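Local coordinates for protein acetolactate synthase isozyme 1 large subunit (PDB 6LPI) that belongs to the thiamine diphosphate-dependent enzyme family and binds flavin-adenine dinucleotide, thiamine diphosphate and a magnesium ion, at residues A71-K76 and Q409-G414; I66-A71 and D101-I106; M245-L250 and Y402-P407; G428-N433 and L462-I467. All blocks are in the same frame, centred on the assembly; numbering follows the deposited sequence.

Interaction 1 of 4, residues A71-K76 and Q409-G414; sequences ARTDGK and QWLTSG. With FAD (flavin-adenine dinucleotide), chain I.
Arg72 reaches out from the last turn of helix 60-74, in the N-terminal thiamine diphosphate-binding domain, to the backbone O of Thr412, beside strand 410-411, the edge strand within the chain of the parallel sheet of the C-terminal one. Its bond is weak: NH1 lies 2.6 Å from Thr412 O, but the N-H...O angle is 117°. An arginine suits the place because it is long and has several donors. CG stands beside the backbone N (chi1 -58°) and the chain runs extended from CG to NE; NE then binds Gln68, while NH2 forms salt bridges with Asp97 and Asp101, so the guanidinium is gripped from more than one direction.

Behind it the contact is apolar. Leu411 CG packs 4.0 Å from Arg72 CB. Leu411 CD1 lies 3.8 Å from Thr73 CG2, and the side chains of Thr73 and Leu411 cross at about a right angle. Thr73 also turns OG1 back to the helix carbonyls of Gly69 and Met70. Gly75 ends the helix with a phi of 85°, which favours glycine. At the far end Gly414, where a CB would probably crowd FAD O3', accepts a hydrogen bond through its O from FAD O2' at 2.8 Å.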
# COMPACT_ATOMS: atom_id res chain seq x y z
N ALA B 71 1.82 5.19 9.71
CA ALA B 71 0.52 4.67 9.28
C ALA B 71 0.53 3.16 9.07
O ALA B 71 -0.44 2.47 9.44
CB ALA B 71 0.08 5.37 8.00
N ARG B 72 1.60 2.61 8.50
CA ARG B 72 1.64 1.18 8.32
C ARG B 72 1.79 0.43 9.63
O ARG B 72 1.44 -0.75 9.68
CB ARG B 72 2.75 0.79 7.34
CG ARG B 72 2.59 1.43 6.00
CD ARG B 72 3.41 0.64 5.04
NE ARG B 72 3.51 1.25 3.73
CZ ARG B 72 3.64 0.53 2.62
NH1 ARG B 72 3.67 -0.80 2.70
NH2 ARG B 72 3.76 1.14 1.44
N THR B 73 2.26 1.07 10.69
CA THR B 73 2.21 0.34 11.97
C THR B 73 0.99 0.61 12.88
O THR B 73 0.62 -0.30 13.62
CB THR B 73 3.47 0.59 12.78
OG1 THR B 73 3.59 1.99 13.06
CG2 THR B 73 4.72 0.10 12.03
N ASP B 74 0.30 1.79 12.83
CA ASP B 74 -0.75 2.15 13.81
C ASP B 74 -2.09 1.52 13.42
O ASP B 74 -2.84 1.04 14.28
CB ASP B 74 -1.06 3.67 13.88
CG ASP B 74 -0.96 4.37 12.54
OD1 ASP B 74 -1.45 3.74 11.60
OD2 ASP B 74 -0.43 5.48 12.42
N GLY B 75 -2.36 1.47 12.10
CA GLY B 75 -3.68 1.27 11.53
C GLY B 75 -4.53 2.50 11.37
O GLY B 75 -5.70 2.37 11.00
N LYS B 76 -3.99 3.70 11.66
CA LYS B 76 -4.65 5.02 11.59
C LYS B 76 -3.94 5.98 10.62
O LYS B 76 -2.76 5.79 10.32
CB LYS B 76 -4.76 5.61 13.02
CG LYS B 76 -5.72 6.82 13.16
CD LYS B 76 -6.74 6.75 14.32
CE LYS B 76 -8.06 7.53 13.97
NZ LYS B 76 -7.87 8.95 13.48
N GLN B 409 4.13 -6.20 11.37
CA GLN B 409 5.55 -6.28 11.68
C GLN B 409 6.41 -6.06 10.45
O GLN B 409 7.53 -5.55 10.57
CB GLN B 409 5.87 -7.66 12.29
CG GLN B 409 7.32 -8.03 12.20
CD GLN B 409 7.66 -9.26 12.99
OE1 GLN B 409 8.46 -9.19 13.94
NE2 GLN B 409 7.07 -10.39 12.61
N TRP B 410 5.84 -6.35 9.29
CA TRP B 410 6.50 -6.37 7.99
C TRP B 410 6.04 -5.15 7.20
O TRP B 410 4.84 -5.01 6.92
CB TRP B 410 6.16 -7.67 7.29
CG TRP B 410 6.54 -7.83 5.88
CD1 TRP B 410 5.70 -8.00 4.81
CD2 TRP B 410 7.87 -7.92 5.36
NE1 TRP B 410 6.43 -8.17 3.66
CE2 TRP B 410 7.77 -8.12 3.97
CE3 TRP B 410 9.14 -7.82 5.94
CZ2 TRP B 410 8.88 -8.23 3.14
CZ3 TRP B 410 10.24 -7.94 5.11
CH2 TRP B 410 10.10 -8.14 3.73
N LEU B 411 6.97 -4.25 6.91
CA LEU B 411 6.73 -3.00 6.18
C LEU B 411 7.54 -3.04 4.89
O LEU B 411 8.76 -2.85 4.91
CB LEU B 411 7.15 -1.77 7.00
CG LEU B 411 6.21 -1.03 7.95
CD1 LEU B 411 5.57 -1.94 8.96
CD2 LEU B 411 6.93 0.11 8.66
N THR B 412 6.86 -3.20 3.77
CA THR B 412 7.53 -3.15 2.48
C THR B 412 6.65 -2.41 1.48
O THR B 412 5.44 -2.31 1.65
CB THR B 412 7.86 -4.55 1.96
OG1 THR B 412 8.86 -4.47 0.93
CG2 THR B 412 6.63 -5.22 1.41
N SER B 413 7.29 -1.84 0.47
CA SER B 413 6.59 -1.17 -0.61
C SER B 413 6.36 -2.18 -1.74
O SER B 413 7.31 -2.59 -2.40
CB SER B 413 7.40 0.04 -1.08
OG SER B 413 6.91 0.58 -2.28
N GLY B 414 5.11 -2.62 -1.92
CA GLY B 414 4.76 -3.66 -2.88
C GLY B 414 4.10 -3.27 -4.19
O GLY B 414 4.44 -3.79 -5.26
PA FAD I . -2.81 -5.27 -1.54
O1A FAD I . -1.91 -5.31 -0.38
O2A FAD I . -2.83 -4.00 -2.35
O5B FAD I . -4.20 -5.60 -0.87
C5B FAD I . -5.29 -4.65 -0.87
C4B FAD I . -6.55 -5.41 -1.17
O4B FAD I . -7.22 -5.78 0.07
C3B FAD I . -7.58 -4.64 -1.98
O3B FAD I . -8.23 -5.55 -2.88
C2B FAD I . -8.48 -4.06 -0.88
O2B FAD I . -9.78 -3.68 -1.32
C1B FAD I . -8.54 -5.27 0.04
N9A FAD I . -8.97 -4.99 1.40
C8A FAD I . -8.45 -4.08 2.27
N7A FAD I . -9.03 -4.07 3.45
C5A FAD I . -10.01 -5.05 3.34
C6A FAD I . -10.98 -5.53 4.24
N6A FAD I . -11.13 -5.07 5.49
N1A FAD I . -11.81 -6.51 3.81
C2A FAD I . -11.66 -6.97 2.56
N3A FAD I . -10.78 -6.60 1.63
C4A FAD I . -9.98 -5.63 2.08
N1 FAD I . 3.78 -10.12 -4.48
C2 FAD I . 3.51 -11.46 -4.41
O2 FAD I . 2.43 -11.87 -4.00
N3 FAD I . 4.46 -12.38 -4.80
C4 FAD I . 5.72 -12.09 -5.27
O4 FAD I . 6.49 -12.99 -5.58
C4X FAD I . 6.00 -10.66 -5.35
N5 FAD I . 7.18 -10.28 -5.79
C5X FAD I . 7.44 -8.91 -5.84
C6 FAD I . 8.69 -8.48 -6.30
C7 FAD I . 9.00 -7.12 -6.35
C7M FAD I . 10.35 -6.68 -6.86
C8 FAD I . 8.04 -6.17 -5.96
C8M FAD I . 8.34 -4.69 -6.03
C9 FAD I . 6.79 -6.60 -5.51
C9A FAD I . 6.49 -7.96 -5.46
N10 FAD I . 5.23 -8.42 -5.00
C10 FAD I . 4.96 -9.76 -4.93
C1' FAD I . 4.19 -7.48 -4.58
C2' FAD I . 3.16 -7.21 -5.66
O2' FAD I . 3.64 -6.20 -6.55
C3' FAD I . 1.87 -6.72 -5.02
O3' FAD I . 2.14 -5.56 -4.23
C4' FAD I . 1.17 -7.75 -4.14
O4' FAD I . 1.31 -9.03 -4.73
C5' FAD I . -0.30 -7.44 -3.95
O5' FAD I . -0.78 -8.14 -2.79
P FAD I . -2.25 -7.96 -2.31
O1P FAD I . -3.17 -8.73 -3.26
O2P FAD I . -2.31 -8.23 -0.99
O3P FAD I . -2.47 -6.44 -2.56

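Interaction 2 of 4, residues I66-A71 and D101-I106; sequences IAQGMA and DSIPLI
Leu105 lays its CD1 over the CB of Ala67, 3.6 Å away, where helix 60-74 packs against the start of strand 105-111. The strand belongs to the six-stranded parallel sheet, strand order 2-1-3-4-6-5, of the N-terminal domain, which has the thiamine diphosphate-binding fold. The same methyl also lies 4.0 Å from Gln68 CG and 4.4 Å from Ala71 CB, so this one methyl lies near residues a helical turn apart. Ala98 and Ile95 of helix 86-101 touch Leu105 too, placing it between two helices on one side of the sheet, while Ile106, next along the strand, points away from helix 60-74.

Ala67 and Ala71, four residues apart, give the helix a smooth face that the backbone of the loop can approach closely. Ala71 CB sits 3.4 Å from Pro104 O and 3.6 Å from Ile103 CG2. Ile103 presents this branch because CG2 stands anti to the backbone N. CG1 stands beside that N (chi1 -55°), its CD1 meets the Gln68 amide, and the two side chains cross at about a right angle.

Gln68 is the polar exception in this buried interface, and its amide is occupied: OE1 accepts from Arg72 NE, and NE2 donates to Asp97 and to the carbonyl of Ala94. Just before Ile103, helix 86-101 closes in a Schellman motif, with Ser102 at positive phi, and the chain turns there into the strand. Where the loop meets the helix, Ile103 CD1 rests 3.9 Å from Gln68 CD.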
# COMPACT_ATOMS: atom_id res chain seq x y z
N ILE B 66 7.98 8.60 6.04
CA ILE B 66 7.94 8.52 7.51
C ILE B 66 6.50 8.49 7.99
O ILE B 66 6.12 7.70 8.88
CB ILE B 66 8.72 9.67 8.14
CG1 ILE B 66 10.22 9.52 7.90
CG2 ILE B 66 8.47 9.74 9.64
CD1 ILE B 66 10.95 10.76 8.32
N ALA B 67 5.67 9.40 7.46
CA ALA B 67 4.24 9.30 7.71
C ALA B 67 3.74 7.90 7.35
O ALA B 67 2.91 7.32 8.05
CB ALA B 67 3.49 10.38 6.92
N GLN B 68 4.26 7.33 6.26
CA GLN B 68 3.86 6.00 5.87
C GLN B 68 4.25 4.95 6.90
O GLN B 68 3.48 4.03 7.16
CB GLN B 68 4.43 5.65 4.51
CG GLN B 68 3.45 5.91 3.39
CD GLN B 68 3.55 4.85 2.30
OE1 GLN B 68 3.54 3.64 2.58
NE2 GLN B 68 3.70 5.30 1.07
N GLY B 69 5.46 5.03 7.46
CA GLY B 69 5.85 4.07 8.48
C GLY B 69 4.97 4.15 9.72
O GLY B 69 4.55 3.12 10.27
N MET B 70 4.65 5.37 10.15
CA MET B 70 3.69 5.50 11.24
C MET B 70 2.40 4.79 10.86
O MET B 70 1.97 3.86 11.55
CB MET B 70 3.45 6.97 11.57
CG MET B 70 4.72 7.66 12.01
SD MET B 70 4.47 9.27 12.73
CE MET B 70 2.79 9.12 13.34
N ALA B 71 1.82 5.19 9.71
CA ALA B 71 0.52 4.67 9.28
C ALA B 71 0.53 3.16 9.07
O ALA B 71 -0.44 2.47 9.44
CB ALA B 71 0.08 5.37 8.00
N ASP B 101 -0.54 0.74 -2.34
CA ASP B 101 -0.49 -0.24 -1.26
C ASP B 101 -1.62 -0.06 -0.25
O ASP B 101 -1.74 -0.88 0.67
CB ASP B 101 0.87 -0.18 -0.54
CG ASP B 101 1.98 -0.88 -1.32
OD1 ASP B 101 3.11 -0.32 -1.45
OD2 ASP B 101 1.71 -1.96 -1.88
N SER B 102 -2.48 0.94 -0.46
CA SER B 102 -3.70 1.19 0.31
C SER B 102 -3.44 1.55 1.77
O SER B 102 -3.89 0.86 2.68
CB SER B 102 -4.64 -0.02 0.24
OG SER B 102 -4.92 -0.42 -1.10
N ILE B 103 -2.73 2.66 1.98
CA ILE B 103 -2.33 3.15 3.30
C ILE B 103 -3.01 4.47 3.63
O ILE B 103 -3.12 5.35 2.75
CB ILE B 103 -0.80 3.29 3.40
CG1 ILE B 103 -0.14 1.96 3.05
CG2 ILE B 103 -0.37 3.76 4.77
CD1 ILE B 103 0.81 2.12 1.96
N PRO B 104 -3.51 4.65 4.87
CA PRO B 104 -4.18 5.92 5.23
C PRO B 104 -3.18 7.03 5.52
O PRO B 104 -2.55 7.08 6.58
CB PRO B 104 -4.98 5.55 6.48
CG PRO B 104 -4.18 4.42 7.09
CD PRO B 104 -3.59 3.66 5.96
N LEU B 105 -3.03 7.93 4.58
CA LEU B 105 -2.20 9.11 4.75
C LEU B 105 -3.06 10.35 4.53
O LEU B 105 -3.91 10.38 3.64
CB LEU B 105 -1.05 9.05 3.72
CG LEU B 105 0.36 9.50 4.07
CD1 LEU B 105 0.93 8.55 5.11
CD2 LEU B 105 1.22 9.53 2.81
N ILE B 106 -2.85 11.36 5.36
CA ILE B 106 -3.32 12.71 5.07
C ILE B 106 -2.10 13.55 4.78
O ILE B 106 -1.16 13.61 5.58
CB ILE B 106 -4.17 13.32 6.20
CG1 ILE B 106 -5.61 12.84 6.13
CG2 ILE B 106 -4.16 14.83 6.11
CD1 ILE B 106 -5.86 11.52 6.72

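Interaction 3 of 4, residues M245-L250 and Y402-P407; sequences MALGML and YPLNRP. With FAD (flavin-adenine dinucleotide), chain I.
Gly248 and Leu404 meet through a backbone CH...O contact: the CA of the glycine points a hydrogen at Leu404 O, 3.4 Å away, with an angle of 144° at the hydrogen. Gly248 is the third residue of a type II beta turn from Ala246 to Met249, closed by the bond from Met249 N to Ala246 O at 3.0 Å. Its phi of 92° suits glycine, and a CB here would run into Arg406 O. With no side chain, the turn can press its backbone against that of 402-407, and Gly248 O rests 3.6 Å from Arg406 C.

Apolar contacts flank this backbone meeting. Leu247 and Leu404 cross obliquely, CD1 to CD1 at 3.6 Å, and both also pack on Trp410. Met249, bent at chi2 (-46°), brings SD back to 4.1 Å from Pro407 CB; its first bond points away from the other segment, and the flexible thioether chain makes the return possible. Pro407, a compact ring, also touches Pro226.

The polar side chains bond just outside the segments. Asn405 OD1 accepts from the N of Lys252, right after 245-250, and Arg406 binds the carbonyls of Asp383 and Ala385 through NE and NH2. At the N-terminal end of 245-250, Met245 sets CB and CG beside the FAD phosphates, its CG nearest O1A.

Between the two segments themselves no conventional hydrogen bond forms, so here the central and C-terminal domains fit by shape, with close backbones at a glycine; bonds to Lys252 just beyond add polar links.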
# COMPACT_ATOMS: atom_id res chain seq x y z
N MET B 245 2.35 -8.67 0.82
CA MET B 245 1.72 -7.75 1.76
C MET B 245 1.10 -8.44 2.96
O MET B 245 0.59 -7.75 3.83
CB MET B 245 0.63 -6.92 1.06
CG MET B 245 1.10 -6.16 -0.17
SD MET B 245 2.54 -5.16 0.24
CE MET B 245 1.65 -3.78 0.99
N ALA B 246 1.08 -9.77 2.99
CA ALA B 246 0.41 -10.51 4.05
C ALA B 246 1.37 -11.34 4.91
O ALA B 246 0.91 -12.08 5.80
CB ALA B 246 -0.67 -11.42 3.45
N LEU B 247 2.68 -11.26 4.67
CA LEU B 247 3.63 -11.98 5.49
C LEU B 247 3.41 -11.65 6.97
O LEU B 247 3.18 -10.50 7.34
CB LEU B 247 5.05 -11.60 5.09
CG LEU B 247 5.38 -11.82 3.61
CD1 LEU B 247 6.90 -11.70 3.42
CD2 LEU B 247 4.81 -13.15 3.00
N GLY B 248 3.49 -12.69 7.81
CA GLY B 248 3.20 -12.56 9.22
C GLY B 248 1.77 -12.84 9.61
O GLY B 248 1.51 -13.06 10.81
N MET B 249 0.83 -12.88 8.66
CA MET B 249 -0.55 -13.22 8.99
C MET B 249 -0.66 -14.64 9.54
O MET B 249 -1.63 -14.95 10.25
CB MET B 249 -1.44 -13.02 7.77
CG MET B 249 -1.75 -11.54 7.42
SD MET B 249 -2.26 -10.42 8.74
CE MET B 249 -3.59 -11.34 9.51
N LEU B 250 0.32 -15.49 9.25
CA LEU B 250 0.56 -16.72 10.00
C LEU B 250 2.05 -16.81 10.27
O LEU B 250 2.86 -16.42 9.41
CB LEU B 250 0.14 -17.99 9.24
CG LEU B 250 -1.31 -18.46 9.15
CD1 LEU B 250 -1.28 -19.85 8.56
CD2 LEU B 250 -1.97 -18.51 10.51
N TYR B 402 13.22 -14.27 6.23
CA TYR B 402 13.02 -13.73 7.58
C TYR B 402 11.78 -14.35 8.20
O TYR B 402 10.72 -14.42 7.55
CB TYR B 402 12.87 -12.20 7.56
CG TYR B 402 13.05 -11.62 8.95
CD1 TYR B 402 12.00 -11.62 9.86
CD2 TYR B 402 14.27 -11.09 9.35
CE1 TYR B 402 12.16 -11.13 11.15
CE2 TYR B 402 14.44 -10.58 10.64
CZ TYR B 402 13.38 -10.60 11.53
OH TYR B 402 13.53 -10.13 12.82
N PRO B 403 11.83 -14.76 9.48
CA PRO B 403 10.64 -15.35 10.11
C PRO B 403 9.64 -14.30 10.58
O PRO B 403 9.48 -14.02 11.77
CB PRO B 403 11.23 -16.11 11.30
CG PRO B 403 12.58 -15.53 11.54
CD PRO B 403 12.98 -14.67 10.40
N LEU B 404 8.93 -13.72 9.62
CA LEU B 404 7.92 -12.73 9.97
C LEU B 404 6.72 -13.45 10.56
O LEU B 404 6.10 -14.27 9.89
CB LEU B 404 7.53 -11.93 8.73
CG LEU B 404 8.73 -11.26 8.05
CD1 LEU B 404 8.51 -11.17 6.56
CD2 LEU B 404 8.91 -9.86 8.68
N ASN B 405 6.41 -13.14 11.82
CA ASN B 405 5.38 -13.88 12.54
C ASN B 405 4.29 -13.03 13.17
O ASN B 405 3.43 -13.59 13.86
CB ASN B 405 5.99 -14.77 13.62
CG ASN B 405 7.19 -15.54 13.12
OD1 ASN B 405 7.13 -16.15 12.05
ND2 ASN B 405 8.25 -15.58 13.92
N ARG B 406 4.25 -11.73 12.91
CA ARG B 406 3.25 -10.87 13.51
C ARG B 406 2.60 -10.03 12.42
O ARG B 406 3.25 -9.66 11.43
CB ARG B 406 3.84 -9.92 14.57
CG ARG B 406 4.17 -10.52 15.93
CD ARG B 406 4.68 -9.47 16.93
NE ARG B 406 5.59 -8.49 16.33
CZ ARG B 406 5.22 -7.28 15.92
NH1 ARG B 406 3.96 -6.90 16.05
NH2 ARG B 406 6.10 -6.45 15.37
N PRO B 407 1.31 -9.72 12.56
CA PRO B 407 0.73 -8.67 11.72
C PRO B 407 1.38 -7.32 12.04
O PRO B 407 1.86 -7.08 13.15
CB PRO B 407 -0.75 -8.68 12.11
CG PRO B 407 -0.97 -10.04 12.68
CD PRO B 407 0.30 -10.42 13.36
PA FAD I . -2.81 -5.27 -1.54
O1A FAD I . -1.91 -5.31 -0.38
O2A FAD I . -2.83 -4.00 -2.35
O5B FAD I . -4.20 -5.60 -0.87
C5B FAD I . -5.29 -4.65 -0.87
C4B FAD I . -6.55 -5.41 -1.17
O4B FAD I . -7.22 -5.78 0.07
C3B FAD I . -7.58 -4.64 -1.98
O3B FAD I . -8.23 -5.55 -2.88
C2B FAD I . -8.48 -4.06 -0.88
O2B FAD I . -9.78 -3.68 -1.32
C1B FAD I . -8.54 -5.27 0.04
N9A FAD I . -8.97 -4.99 1.40
C8A FAD I . -8.45 -4.08 2.27
N7A FAD I . -9.03 -4.07 3.45
C5A FAD I . -10.01 -5.05 3.34
C6A FAD I . -10.98 -5.53 4.24
N6A FAD I . -11.13 -5.07 5.49
N1A FAD I . -11.81 -6.51 3.81
C2A FAD I . -11.66 -6.97 2.56
N3A FAD I . -10.78 -6.60 1.63
C4A FAD I . -9.98 -5.63 2.08
N1 FAD I . 3.78 -10.12 -4.48
C2 FAD I . 3.51 -11.46 -4.41
O2 FAD I . 2.43 -11.87 -4.00
N3 FAD I . 4.46 -12.38 -4.80
C4 FAD I . 5.72 -12.09 -5.27
O4 FAD I . 6.49 -12.99 -5.58
C4X FAD I . 6.00 -10.66 -5.35
N5 FAD I . 7.18 -10.28 -5.79
C5X FAD I . 7.44 -8.91 -5.84
C6 FAD I . 8.69 -8.48 -6.30
C7 FAD I . 9.00 -7.12 -6.35
C7M FAD I . 10.35 -6.68 -6.86
C8 FAD I . 8.04 -6.17 -5.96
C8M FAD I . 8.34 -4.69 -6.03
C9 FAD I . 6.79 -6.60 -5.51
C9A FAD I . 6.49 -7.96 -5.46
N10 FAD I . 5.23 -8.42 -5.00
C10 FAD I . 4.96 -9.76 -4.93
C1' FAD I . 4.19 -7.48 -4.58
C2' FAD I . 3.16 -7.21 -5.66
O2' FAD I . 3.64 -6.20 -6.55
C3' FAD I . 1.87 -6.72 -5.02
O3' FAD I . 2.14 -5.56 -4.23
C4' FAD I . 1.17 -7.75 -4.14
O4' FAD I . 1.31 -9.03 -4.73
C5' FAD I . -0.30 -7.44 -3.95
O5' FAD I . -0.78 -8.14 -2.79
P FAD I . -2.25 -7.96 -2.31
O1P FAD I . -3.17 -8.73 -3.26
O2P FAD I . -2.31 -8.23 -0.99
O3P FAD I . -2.47 -6.44 -2.56

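Interaction 4 of 4, residues G428-N433 and L462-I467; sequences GAALAN and LDVKII
Ala430 carries most of the helix side of the apolar contact between helix 422-432 and the start of strand 464-470. Its CB fits against two side chains at once, 3.6 Å from Val464 CG1 and 3.7 Å from Leu462 CB. A small residue suits this place, since the helix can then come close to the strand. Val464 reaches it with CG1, which stands beside the backbone N (chi1 -44°), and a beta-branched residue is well accommodated in an extended strand. One residue further along the helix, Leu431 meets Leu462 obliquely, CD2 to CD2 at 3.9 Å. Leu462 extends this greasy patch onto Ile427, while Leu431 also touches Ile66 of helix 60-74.

Beside the interface, within 462-467, a salt bridge forms. Asp463 is the centre of an inverse gamma turn that leads into the strand, and its OD1 is met by Lys465 NZ at 2.9 Å, nearly in line with the C-O bond. Two residues apart, the acid and the lysine can reach one another; the ammonium also donates to Gly532 O, which probably helps stabilise the buried ammonium.

No hydrogen bond joins the segments. Helix 422-432 packed on its parallel sheet is the layering characteristic of the alpha/beta thiamine diphosphate-binding fold, here that of the C-terminal domain.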
# COMPACT_ATOMS: atom_id res chain seq x y z
N GLY B 428 9.66 6.20 10.55
CA GLY B 428 8.29 6.35 11.02
C GLY B 428 7.90 5.27 12.01
O GLY B 428 7.34 5.56 13.08
N ALA B 429 8.20 4.01 11.68
CA ALA B 429 7.90 2.91 12.60
C ALA B 429 8.54 3.11 13.96
O ALA B 429 7.95 2.76 15.00
CB ALA B 429 8.35 1.58 11.99
N ALA B 430 9.79 3.59 13.98
CA ALA B 430 10.45 3.87 15.25
C ALA B 430 9.67 4.90 16.04
O ALA B 430 9.35 4.69 17.21
CB ALA B 430 11.88 4.35 15.01
N LEU B 431 9.36 6.03 15.40
CA LEU B 431 8.59 7.09 16.06
C LEU B 431 7.25 6.59 16.58
O LEU B 431 6.75 7.10 17.60
CB LEU B 431 8.37 8.26 15.11
CG LEU B 431 9.55 9.18 14.81
CD1 LEU B 431 9.27 10.00 13.53
CD2 LEU B 431 9.80 10.10 16.01
N ALA B 432 6.61 5.65 15.88
CA ALA B 432 5.30 5.18 16.33
C ALA B 432 5.39 4.10 17.38
O ALA B 432 4.40 3.87 18.08
CB ALA B 432 4.50 4.68 15.13
N ASN B 433 6.53 3.44 17.50
CA ASN B 433 6.78 2.45 18.55
C ASN B 433 8.18 2.64 19.09
O ASN B 433 9.12 1.95 18.69
CB ASN B 433 6.59 1.01 18.04
CG ASN B 433 5.26 0.79 17.39
OD1 ASN B 433 5.08 1.06 16.20
ND2 ASN B 433 4.32 0.25 18.16
N LEU B 462 16.68 7.44 16.98
CA LEU B 462 15.73 6.36 16.81
C LEU B 462 16.44 5.03 16.69
O LEU B 462 17.60 4.95 16.28
CB LEU B 462 14.82 6.57 15.59
CG LEU B 462 14.14 7.93 15.52
CD1 LEU B 462 13.65 8.28 14.09
CD2 LEU B 462 13.03 7.97 16.57
N ASP B 463 15.72 3.98 17.06
CA ASP B 463 16.29 2.65 17.26
C ASP B 463 16.22 1.85 15.96
O ASP B 463 15.71 0.73 15.94
CB ASP B 463 15.49 1.99 18.38
CG ASP B 463 16.28 0.98 19.19
OD1 ASP B 463 17.38 0.59 18.76
OD2 ASP B 463 15.79 0.58 20.27
N VAL B 464 16.78 2.39 14.87
CA VAL B 464 16.66 1.75 13.56
C VAL B 464 18.04 1.28 13.10
O VAL B 464 18.99 2.06 13.04
CB VAL B 464 15.97 2.66 12.50
CG1 VAL B 464 14.73 3.35 13.08
CG2 VAL B 464 16.87 3.66 11.86
N LYS B 465 18.11 0.02 12.72
CA LYS B 465 19.35 -0.63 12.32
C LYS B 465 19.26 -0.96 10.84
O LYS B 465 18.48 -1.83 10.44
CB LYS B 465 19.59 -1.88 13.15
CG LYS B 465 19.31 -1.71 14.66
CD LYS B 465 20.57 -1.14 15.36
CE LYS B 465 20.43 -0.93 16.87
NZ LYS B 465 19.84 0.32 17.31
N ILE B 466 20.04 -0.25 10.02
CA ILE B 466 20.06 -0.53 8.58
C ILE B 466 20.97 -1.73 8.33
O ILE B 466 22.15 -1.71 8.68
CB ILE B 466 20.51 0.68 7.76
CG1 ILE B 466 19.55 1.86 7.95
CG2 ILE B 466 20.64 0.30 6.30
CD1 ILE B 466 20.20 3.19 7.70
N ILE B 467 20.41 -2.78 7.73
CA ILE B 467 21.17 -3.94 7.30
C ILE B 467 21.37 -3.82 5.80
O ILE B 467 20.49 -4.16 5.00
CB ILE B 467 20.50 -5.25 7.70
CG1 ILE B 467 20.27 -5.29 9.21
CG2 ILE B 467 21.32 -6.44 7.25
CD1 ILE B 467 18.84 -5.59 9.60

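In the fold
Along the chain, interaction 2 opens first on helix 60-74, and interaction 1 opens at Ala71, which they share. Interaction 2 closes at 101-106 after strand 78-82 and helix 86-101, inside the N-terminal domain, so the two cross. Interaction 1 spans far more, holding open until 409-414 in the C-terminal domain. Nested within its long loop lies interaction 3, from the central domain at 245-250 to 402-407; both contacts touch FAD, and they meet through Trp410. Interaction 4 follows in series, joining helix 422-432 to strand 464-470 inside the C-terminal domain; this helix packs back on helix 60-74, so interactions 1, 2 and 4 meet there.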